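Local coordinates for protein sugar ABC transporter (Agrobacterium radiobacter, PDB 4RXT) that binds arabinopyranose and probably serves as the solute-binding component of an ABC-type sugar transporter, at residues V5-I10 / D255-A260; G234-G239 / A283-P288; L261-S264 / K268-A271. All coordinates share one frame; numbering follows the deposited sequence.

Interaction 1. Residues V5-I10 / D255-A260; sequences VTIPII and DGIKTA
The side chains of Ile7 and Ile257 pass alongside one another, pointing contrary ways, and Ala260 fills the place beside them. The branch methyl of Ile7 does most of the touching: its CG2 stands 3.7 Å from Ala260 CB and 3.9 Å from Ile257 CD1. A chi1 of -56° sets CG2 of Ile7 opposite its own backbone N, while the longer arm through CG1 reaches in toward the helix, where Ile7 CD1 ends 3.9 Å from Ala260 C and 4.1 Å from Ala260 CB. One residue therefore grips the helix with both branches, and the methyl of Ala260 sits against both.

Ile257 leaves the helix obliquely, and a bend at chi2 of -62° brings its CD1 back against the strand side, 3.7 Å from Ile7 O. That carbonyl oxygen is buried here and has no hydrogen-bonding partner in the model; what faces it from the helix is a methyl group. Farther along the chain, Ile9 contributes more distantly, its CB lying 4.5 Å from Ile257 CD1.

The geometry is that of a helix laid over a parallel sheet in the Rossmann-like N-terminal lobe of a periplasmic binding protein. Helix 249-264 follows strand 243-246 of the other lobe's sheet, yet packs here on the lead-in to strand 9-11. Val67 of the adjacent strand 66-68 touches Ile257, Ala260 and Ile9, and Ala26 of helix 17-33 meets Ile9 and Ile257 from its own side.

Within the helix, Asp255 O accepts from Thr259 N and, with 2.7 Å between Thr259 OG1 and Asp255 O, from the threonine hydroxyl on the opposite face of the carbonyl plane.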
loop_
_atom_site.group_PDB
_atom_site.type_symbol
_atom_site.label_atom_id
_atom_site.label_comp_id
_atom_site.label_asym_id
_atom_site.label_seq_id
_atom_site.Cartn_x
_atom_site.Cartn_y
_atom_site.Cartn_z
ATOM N N VAL A 5 15.867 -24.781 1.385
ATOM C CA VAL A 5 14.616 -24.544 2.063
ATOM C C VAL A 5 13.643 -23.809 1.164
ATOM O O VAL A 5 14.010 -23.211 0.138
ATOM C CB VAL A 5 14.795 -23.841 3.435
ATOM C CG1 VAL A 5 15.695 -24.673 4.347
ATOM C CG2 VAL A 5 15.293 -22.425 3.256
ATOM N N THR A 6 12.376 -23.968 1.519
ATOM C CA THR A 6 11.255 -23.313 0.864
ATOM C C THR A 6 10.668 -22.242 1.780
ATOM O O THR A 6 10.343 -22.488 2.946
ATOM C CB THR A 6 10.155 -24.323 0.447
ATOM O OG1 THR A 6 10.718 -25.324 -0.425
ATOM C CG2 THR A 6 9.014 -23.610 -0.251
ATOM N N ILE A 7 10.551 -21.038 1.236
ATOM C CA ILE A 7 9.940 -19.883 1.920
ATOM C C ILE A 7 8.952 -19.221 0.949
ATOM O O ILE A 7 9.342 -18.392 0.130
ATOM C CB ILE A 7 11.013 -18.883 2.449
ATOM C CG1 ILE A 7 11.984 -19.612 3.370
ATOM C CG2 ILE A 7 10.313 -17.730 3.163
ATOM C CD1 ILE A 7 13.124 -18.764 3.899
ATOM N N PRO A 8 7.677 -19.637 1.005
ATOM C CA PRO A 8 6.655 -18.978 0.226
ATOM C C PRO A 8 6.448 -17.526 0.630
ATOM O O PRO A 8 6.627 -17.159 1.799
ATOM C CB PRO A 8 5.381 -19.768 0.529
ATOM C CG PRO A 8 5.839 -21.031 1.151
ATOM C CD PRO A 8 7.098 -20.682 1.849
ATOM N N ILE A 9 6.038 -16.736 -0.345
ATOM C CA ILE A 9 5.545 -15.378 -0.106
ATOM C C ILE A 9 4.094 -15.314 -0.583
ATOM O O ILE A 9 3.768 -15.771 -1.698
ATOM C CB ILE A 9 6.401 -14.279 -0.804
ATOM C CG1 ILE A 9 5.906 -12.886 -0.377
ATOM C CG2 ILE A 9 6.521 -14.488 -2.328
ATOM C CD1 ILE A 9 6.938 -11.793 -0.613
ATOM N N ILE A 10 3.251 -14.768 0.289
ATOM C CA ILE A 10 1.821 -14.670 0.043
ATOM C C ILE A 10 1.475 -13.200 0.021
ATOM O O ILE A 10 1.538 -12.510 1.033
ATOM C CB ILE A 10 0.988 -15.386 1.144
ATOM C CG1 ILE A 10 1.421 -16.847 1.265
ATOM C CG2 ILE A 10 -0.516 -15.273 0.843
ATOM C CD1 ILE A 10 0.860 -17.558 2.474
ATOM N N ASP A 255 13.960 -8.169 1.438
ATOM C CA ASP A 255 14.387 -8.252 2.803
ATOM C C ASP A 255 13.392 -9.095 3.599
ATOM O O ASP A 255 13.759 -9.636 4.639
ATOM C CB ASP A 255 14.586 -6.886 3.428
ATOM C CG ASP A 255 15.893 -6.239 3.013
ATOM O OD1 ASP A 255 16.741 -6.908 2.378
ATOM O OD2 ASP A 255 16.093 -5.065 3.355
ATOM N N GLY A 256 12.156 -9.227 3.123
ATOM C CA GLY A 256 11.239 -10.209 3.719
ATOM C C GLY A 256 11.758 -11.630 3.649
ATOM O O GLY A 256 11.807 -12.348 4.647
ATOM N N ILE A 257 12.093 -12.060 2.435
ATOM C CA ILE A 257 12.704 -13.367 2.238
ATOM C C ILE A 257 14.030 -13.510 2.982
ATOM O O ILE A 257 14.256 -14.495 3.670
ATOM C CB ILE A 257 12.894 -13.684 0.755
ATOM C CG1 ILE A 257 11.539 -13.788 0.066
ATOM C CG2 ILE A 257 13.740 -14.954 0.583
ATOM C CD1 ILE A 257 10.599 -14.887 0.549
ATOM N N LYS A 258 14.894 -12.514 2.862
ATOM C CA LYS A 258 16.186 -12.558 3.571
ATOM C C LYS A 258 15.987 -12.735 5.107
ATOM O O LYS A 258 16.678 -13.562 5.743
ATOM C CB LYS A 258 17.013 -11.319 3.244
ATOM C CG LYS A 258 18.440 -11.319 3.727
ATOM C CD LYS A 258 19.201 -10.146 3.146
ATOM C CE LYS A 258 20.657 -10.217 3.541
ATOM N NZ LYS A 258 21.414 -9.248 2.727
ATOM N N THR A 259 15.056 -11.972 5.675
ATOM C CA THR A 259 14.727 -12.086 7.107
ATOM C C THR A 259 14.140 -13.428 7.470
ATOM O O THR A 259 14.530 -14.024 8.459
ATOM C CB THR A 259 13.748 -10.972 7.507
ATOM O OG1 THR A 259 14.358 -9.696 7.230
ATOM C CG2 THR A 259 13.337 -11.094 8.966
ATOM N N ALA A 260 13.225 -13.921 6.641
ATOM C CA ALA A 260 12.625 -15.224 6.884
ATOM C C ALA A 260 13.695 -16.330 6.866
ATOM O O ALA A 260 13.654 -17.226 7.694
ATOM C CB ALA A 260 11.535 -15.536 5.860
#

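Interaction 2. Residues G234-G239 / A283-P288; sequences GFLKSG and ANMSDP
This is a small, partly buried contact of apolar side-chain atoms in the C-terminal lobe, where Leu236 and Lys237 near the end of helix 230-238 meet Met285 in the loop between strand 278-280 and helix 288-294. The backbones keep well apart, with 9.1 Å between Leu236 CA and Met285 CA, and the methionine side chain bridges the gap.

Met285 reaches out from a chi1 of 61°, which places CG between the backbone N and the carbonyl carbon. The chain is extended at chi2 and then turns at chi3 (-56°), swinging the terminal methyl toward the lysine. Against Leu236 the approach is tip to tip, Leu236 CD2 standing 4.2 Å from Met285 SD. Against Lys237 it is a crossing at about a right angle: Lys237 CG lies 3.8 Å from Met285 CE and equally far from Met285 SD, and Lys237 CD is 4.0 Å from Met285 CE. The lysine thus offers its aliphatic stem to the thioether and takes no part through its amino group. Val280 touches both Leu236 and Met285, giving the pair a common neighbour on the sheet.

A type I turn from Asn284 to Asp287, closed by Asp287 N to Asn284 O at 2.9 Å, presents Met285 at its second position, while the side-chain amide of Asn284 gives ND2 to Leu279 O in strand 278-280 and takes Thr281 N on OD1, just past that strand.

Helix 230-238 is the crossover of a beta-alpha-beta unit joining the neighbouring parallel strands 222-226 and 243-246, an arrangement characteristic of the Rossmann-like lobes of type I periplasmic binding proteins; strand 278-280 adds an antiparallel edge next to strand 243-246.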
loop_
_atom_site.group_PDB
_atom_site.type_symbol
_atom_site.label_atom_id
_atom_site.label_comp_id
_atom_site.label_asym_id
_atom_site.label_seq_id
_atom_site.Cartn_x
_atom_site.Cartn_y
_atom_site.Cartn_z
ATOM N N GLY A 234 2.198 8.706 -15.314
ATOM C CA GLY A 234 1.682 9.539 -16.414
ATOM C C GLY A 234 0.792 10.670 -15.908
ATOM O O GLY A 234 0.899 11.823 -16.343
ATOM N N PHE A 235 -0.050 10.344 -14.929
ATOM C CA PHE A 235 -0.955 11.338 -14.332
ATOM C C PHE A 235 -0.172 12.377 -13.516
ATOM O O PHE A 235 -0.548 13.552 -13.466
ATOM C CB PHE A 235 -1.978 10.663 -13.385
ATOM C CG PHE A 235 -2.998 9.766 -14.088
ATOM C CD1 PHE A 235 -3.410 10.022 -15.398
ATOM C CD2 PHE A 235 -3.538 8.712 -13.431
ATOM C CE1 PHE A 235 -4.320 9.199 -16.038
ATOM C CE2 PHE A 235 -4.468 7.904 -14.033
ATOM C CZ PHE A 235 -4.875 8.131 -15.336
ATOM N N LEU A 236 0.908 11.945 -12.869
ATOM C CA LEU A 236 1.761 12.896 -12.142
ATOM C C LEU A 236 2.386 13.940 -13.102
ATOM O O LEU A 236 2.395 15.143 -12.872
ATOM C CB LEU A 236 2.831 12.135 -11.373
ATOM C CG LEU A 236 3.637 12.980 -10.392
ATOM C CD1 LEU A 236 2.723 13.488 -9.293
ATOM C CD2 LEU A 236 4.759 12.169 -9.767
ATOM N N LYS A 237 2.803 13.464 -14.255
ATOM C CA LYS A 237 3.413 14.353 -15.224
ATOM C C LYS A 237 2.373 15.233 -15.909
ATOM O O LYS A 237 2.646 16.406 -16.218
ATOM C CB LYS A 237 4.160 13.513 -16.221
ATOM C CG LYS A 237 5.407 12.944 -15.605
ATOM C CD LYS A 237 6.340 12.375 -16.636
ATOM C CE LYS A 237 5.810 11.099 -17.264
ATOM N NZ LYS A 237 6.934 10.257 -17.769
ATOM N N SER A 238 1.194 14.661 -16.162
ATOM C CA SER A 238 0.147 15.381 -16.888
ATOM C C SER A 238 -0.531 16.413 -15.989
ATOM O O SER A 238 -1.165 17.347 -16.486
ATOM C CB SER A 238 -0.910 14.436 -17.457
ATOM O OG SER A 238 -1.834 13.996 -16.451
ATOM N N GLY A 239 -0.413 16.214 -14.669
ATOM C CA GLY A 239 -1.038 17.066 -13.677
ATOM C C GLY A 239 -2.337 16.523 -13.120
ATOM O O GLY A 239 -2.915 17.117 -12.225
ATOM N N ALA A 283 8.187 18.029 -9.047
ATOM C CA ALA A 283 9.378 18.742 -8.579
ATOM C C ALA A 283 10.522 17.805 -8.136
ATOM O O ALA A 283 11.733 18.189 -8.186
ATOM C CB ALA A 283 8.977 19.676 -7.439
ATOM N N ASN A 284 10.174 16.606 -7.690
ATOM C CA ASN A 284 11.214 15.687 -7.197
ATOM C C ASN A 284 11.298 14.272 -7.798
ATOM O O ASN A 284 12.137 13.448 -7.375
ATOM C CB ASN A 284 11.140 15.601 -5.675
ATOM C CG ASN A 284 9.957 14.778 -5.194
ATOM O OD1 ASN A 284 9.240 14.205 -5.976
ATOM N ND2 ASN A 284 9.789 14.704 -3.914
ATOM N N MET A 285 10.484 13.994 -8.813
ATOM C CA MET A 285 10.421 12.651 -9.372
ATOM C C MET A 285 11.714 12.238 -10.075
ATOM O O MET A 285 11.972 11.059 -10.272
ATOM C CB MET A 285 9.211 12.476 -10.310
ATOM C CG MET A 285 9.167 13.371 -11.539
ATOM S SD MET A 285 7.671 13.204 -12.582
ATOM C CE MET A 285 7.663 11.508 -12.959
ATOM N N SER A 286 12.569 13.204 -10.395
ATOM C CA SER A 286 13.874 12.880 -10.971
ATOM C C SER A 286 15.008 12.810 -9.944
ATOM O O SER A 286 16.151 12.553 -10.318
ATOM C CB SER A 286 14.244 13.916 -12.042
ATOM O OG SER A 286 14.610 15.162 -11.447
ATOM N N ASP A 287 14.723 13.086 -8.673
ATOM C CA ASP A 287 15.744 12.959 -7.651
ATOM C C ASP A 287 16.258 11.508 -7.717
ATOM O O ASP A 287 15.449 10.566 -7.783
ATOM C CB ASP A 287 15.212 13.145 -6.211
ATOM C CG ASP A 287 14.813 14.586 -5.848
ATOM O OD1 ASP A 287 14.701 15.423 -6.763
ATOM O OD2 ASP A 287 14.610 14.850 -4.610
ATOM N N PRO A 288 17.588 11.312 -7.645
ATOM C CA PRO A 288 18.093 9.944 -7.794
ATOM C C PRO A 288 17.496 8.880 -6.815
ATOM O O PRO A 288 17.235 7.746 -7.228
ATOM C CB PRO A 288 19.602 10.101 -7.628
ATOM C CG PRO A 288 19.889 11.538 -8.019
ATOM C CD PRO A 288 18.677 12.298 -7.531
#

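Interaction 3. Residues L261-S264 / K268-A271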
loop_
_atom_site.group_PDB
_atom_site.type_symbol
_atom_site.label_atom_id
_atom_site.label_comp_id
_atom_site.label_asym_id
_atom_site.label_seq_id
_atom_site.Cartn_x
_atom_site.Cartn_y
_atom_site.Cartn_z
ATOM N N LEU A 261 14.625 -16.277 5.907
ATOM C CA LEU A 261 15.717 -17.218 5.910
ATOM C C LEU A 261 16.513 -17.190 7.222
ATOM O O LEU A 261 16.865 -18.224 7.784
ATOM C CB LEU A 261 16.637 -16.969 4.705
ATOM C CG LEU A 261 17.835 -17.922 4.573
ATOM C CD1 LEU A 261 17.422 -19.390 4.441
ATOM C CD2 LEU A 261 18.727 -17.523 3.408
ATOM N N ALA A 262 16.847 -15.990 7.672
ATOM C CA ALA A 262 17.622 -15.876 8.886
ATOM C C ALA A 262 16.858 -16.462 10.093
ATOM O O ALA A 262 17.426 -17.212 10.922
ATOM C CB ALA A 262 17.988 -14.410 9.150
ATOM N N VAL A 263 15.559 -16.163 10.160
ATOM C CA VAL A 263 14.720 -16.726 11.228
ATOM C C VAL A 263 14.695 -18.278 11.184
ATOM O O VAL A 263 14.780 -18.942 12.230
ATOM C CB VAL A 263 13.296 -16.152 11.163
ATOM C CG1 VAL A 263 12.366 -16.934 12.067
ATOM C CG2 VAL A 263 13.287 -14.663 11.509
ATOM N N SER A 264 14.575 -18.836 9.969
ATOM C CA SER A 264 14.581 -20.281 9.749
ATOM C C SER A 264 15.869 -20.958 10.211
ATOM O O SER A 264 15.869 -22.151 10.505
ATOM C CB SER A 264 14.343 -20.619 8.276
ATOM O OG SER A 264 15.508 -20.465 7.488
ATOM N N LYS A 268 18.740 -14.270 15.372
ATOM C CA LYS A 268 17.957 -13.146 15.896
ATOM C C LYS A 268 17.858 -12.056 14.831
ATOM O O LYS A 268 18.849 -11.730 14.147
ATOM C CB LYS A 268 18.546 -12.580 17.174
ATOM C CG LYS A 268 18.608 -13.561 18.354
ATOM C CD LYS A 268 19.451 -12.970 19.495
ATOM C CE LYS A 268 19.377 -13.791 20.782
ATOM N NZ LYS A 268 20.444 -13.412 21.773
ATOM N N VAL A 269 16.644 -11.538 14.661
ATOM C CA VAL A 269 16.351 -10.490 13.676
ATOM C C VAL A 269 15.670 -9.316 14.352
ATOM O O VAL A 269 15.156 -9.446 15.489
ATOM C CB VAL A 269 15.442 -11.016 12.518
ATOM C CG1 VAL A 269 16.138 -12.167 11.761
ATOM C CG2 VAL A 269 14.055 -11.366 13.012
ATOM N N GLU A 270 15.666 -8.165 13.680
ATOM C CA GLU A 270 14.913 -7.004 14.150
ATOM C C GLU A 270 13.416 -7.271 14.017
ATOM O O GLU A 270 12.945 -7.807 13.023
ATOM C CB GLU A 270 15.348 -5.718 13.413
ATOM C CG GLU A 270 16.823 -5.396 13.609
ATOM C CD GLU A 270 17.209 -4.038 13.118
ATOM O OE1 GLU A 270 16.922 -3.100 13.860
ATOM O OE2 GLU A 270 17.811 -3.920 12.024
ATOM N N ALA A 271 12.684 -6.886 15.052
ATOM C CA ALA A 271 11.246 -7.100 15.141
ATOM C C ALA A 271 10.494 -6.267 14.120
ATOM O O ALA A 271 9.475 -6.702 13.582
ATOM C CB ALA A 271 10.759 -6.727 16.527
#
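Val263 and Val269 make the close part of this contact, crossing at about a right angle near the end of helix 249-264. Val263 CG2 meets both methyls of Val269, at 3.7 Å from Val269 CG2 and 3.8 Å from Val269 CG1. With a chi1 of -61°, Val269 turns CG1 to the side of its backbone N, and from there the same methyl also reaches Ala262 CB at 3.9 Å. Val269 thus packs against two successive helical residues, and Pro88 touches Val263 from another part of the chain.

The other side is much looser. Lys268 and Glu270 flank Val269 and are exposed, the CB of Lys268 pointing away from the helix, and the segment 268-271 gains a separate tie through Glu270 O, which is hydrogen-bonded to Ser103 OG. In the helix, Ser264 OG donates to Leu261 O at 2.6 Å, a bond made within the last turn and turned from the loop.

Every close contact between the two segments is methyl to methyl, with no polar bond between them, which implies a fit set by shape and by partial removal of three small apolar side chains from water.

How the interactions relate
From the N terminus, 244 residues separate segment 5-10 from segment 255-260 of helix 249-264, which closes interaction 1. Within that loop, segment 234-239 opens interaction 2, which ends only at 283-288, so the two contacts cross. Interaction 3 follows interaction 1 in series, closes a short loop of three residues, and is nested inside the loop of interaction 2. Interactions 1 and 3 share helix 249-264 and touch, with Ile7 CD1 3.5 Å from Leu261 N and Thr259 CG2 4.1 Å from Val269 CG1; both belong to the N-terminal lobe. Interaction 2 lies in the other lobe, joining helix 230-238 to the loop after strand 278-280, its nearest atoms about 17 Å from those of interaction 1.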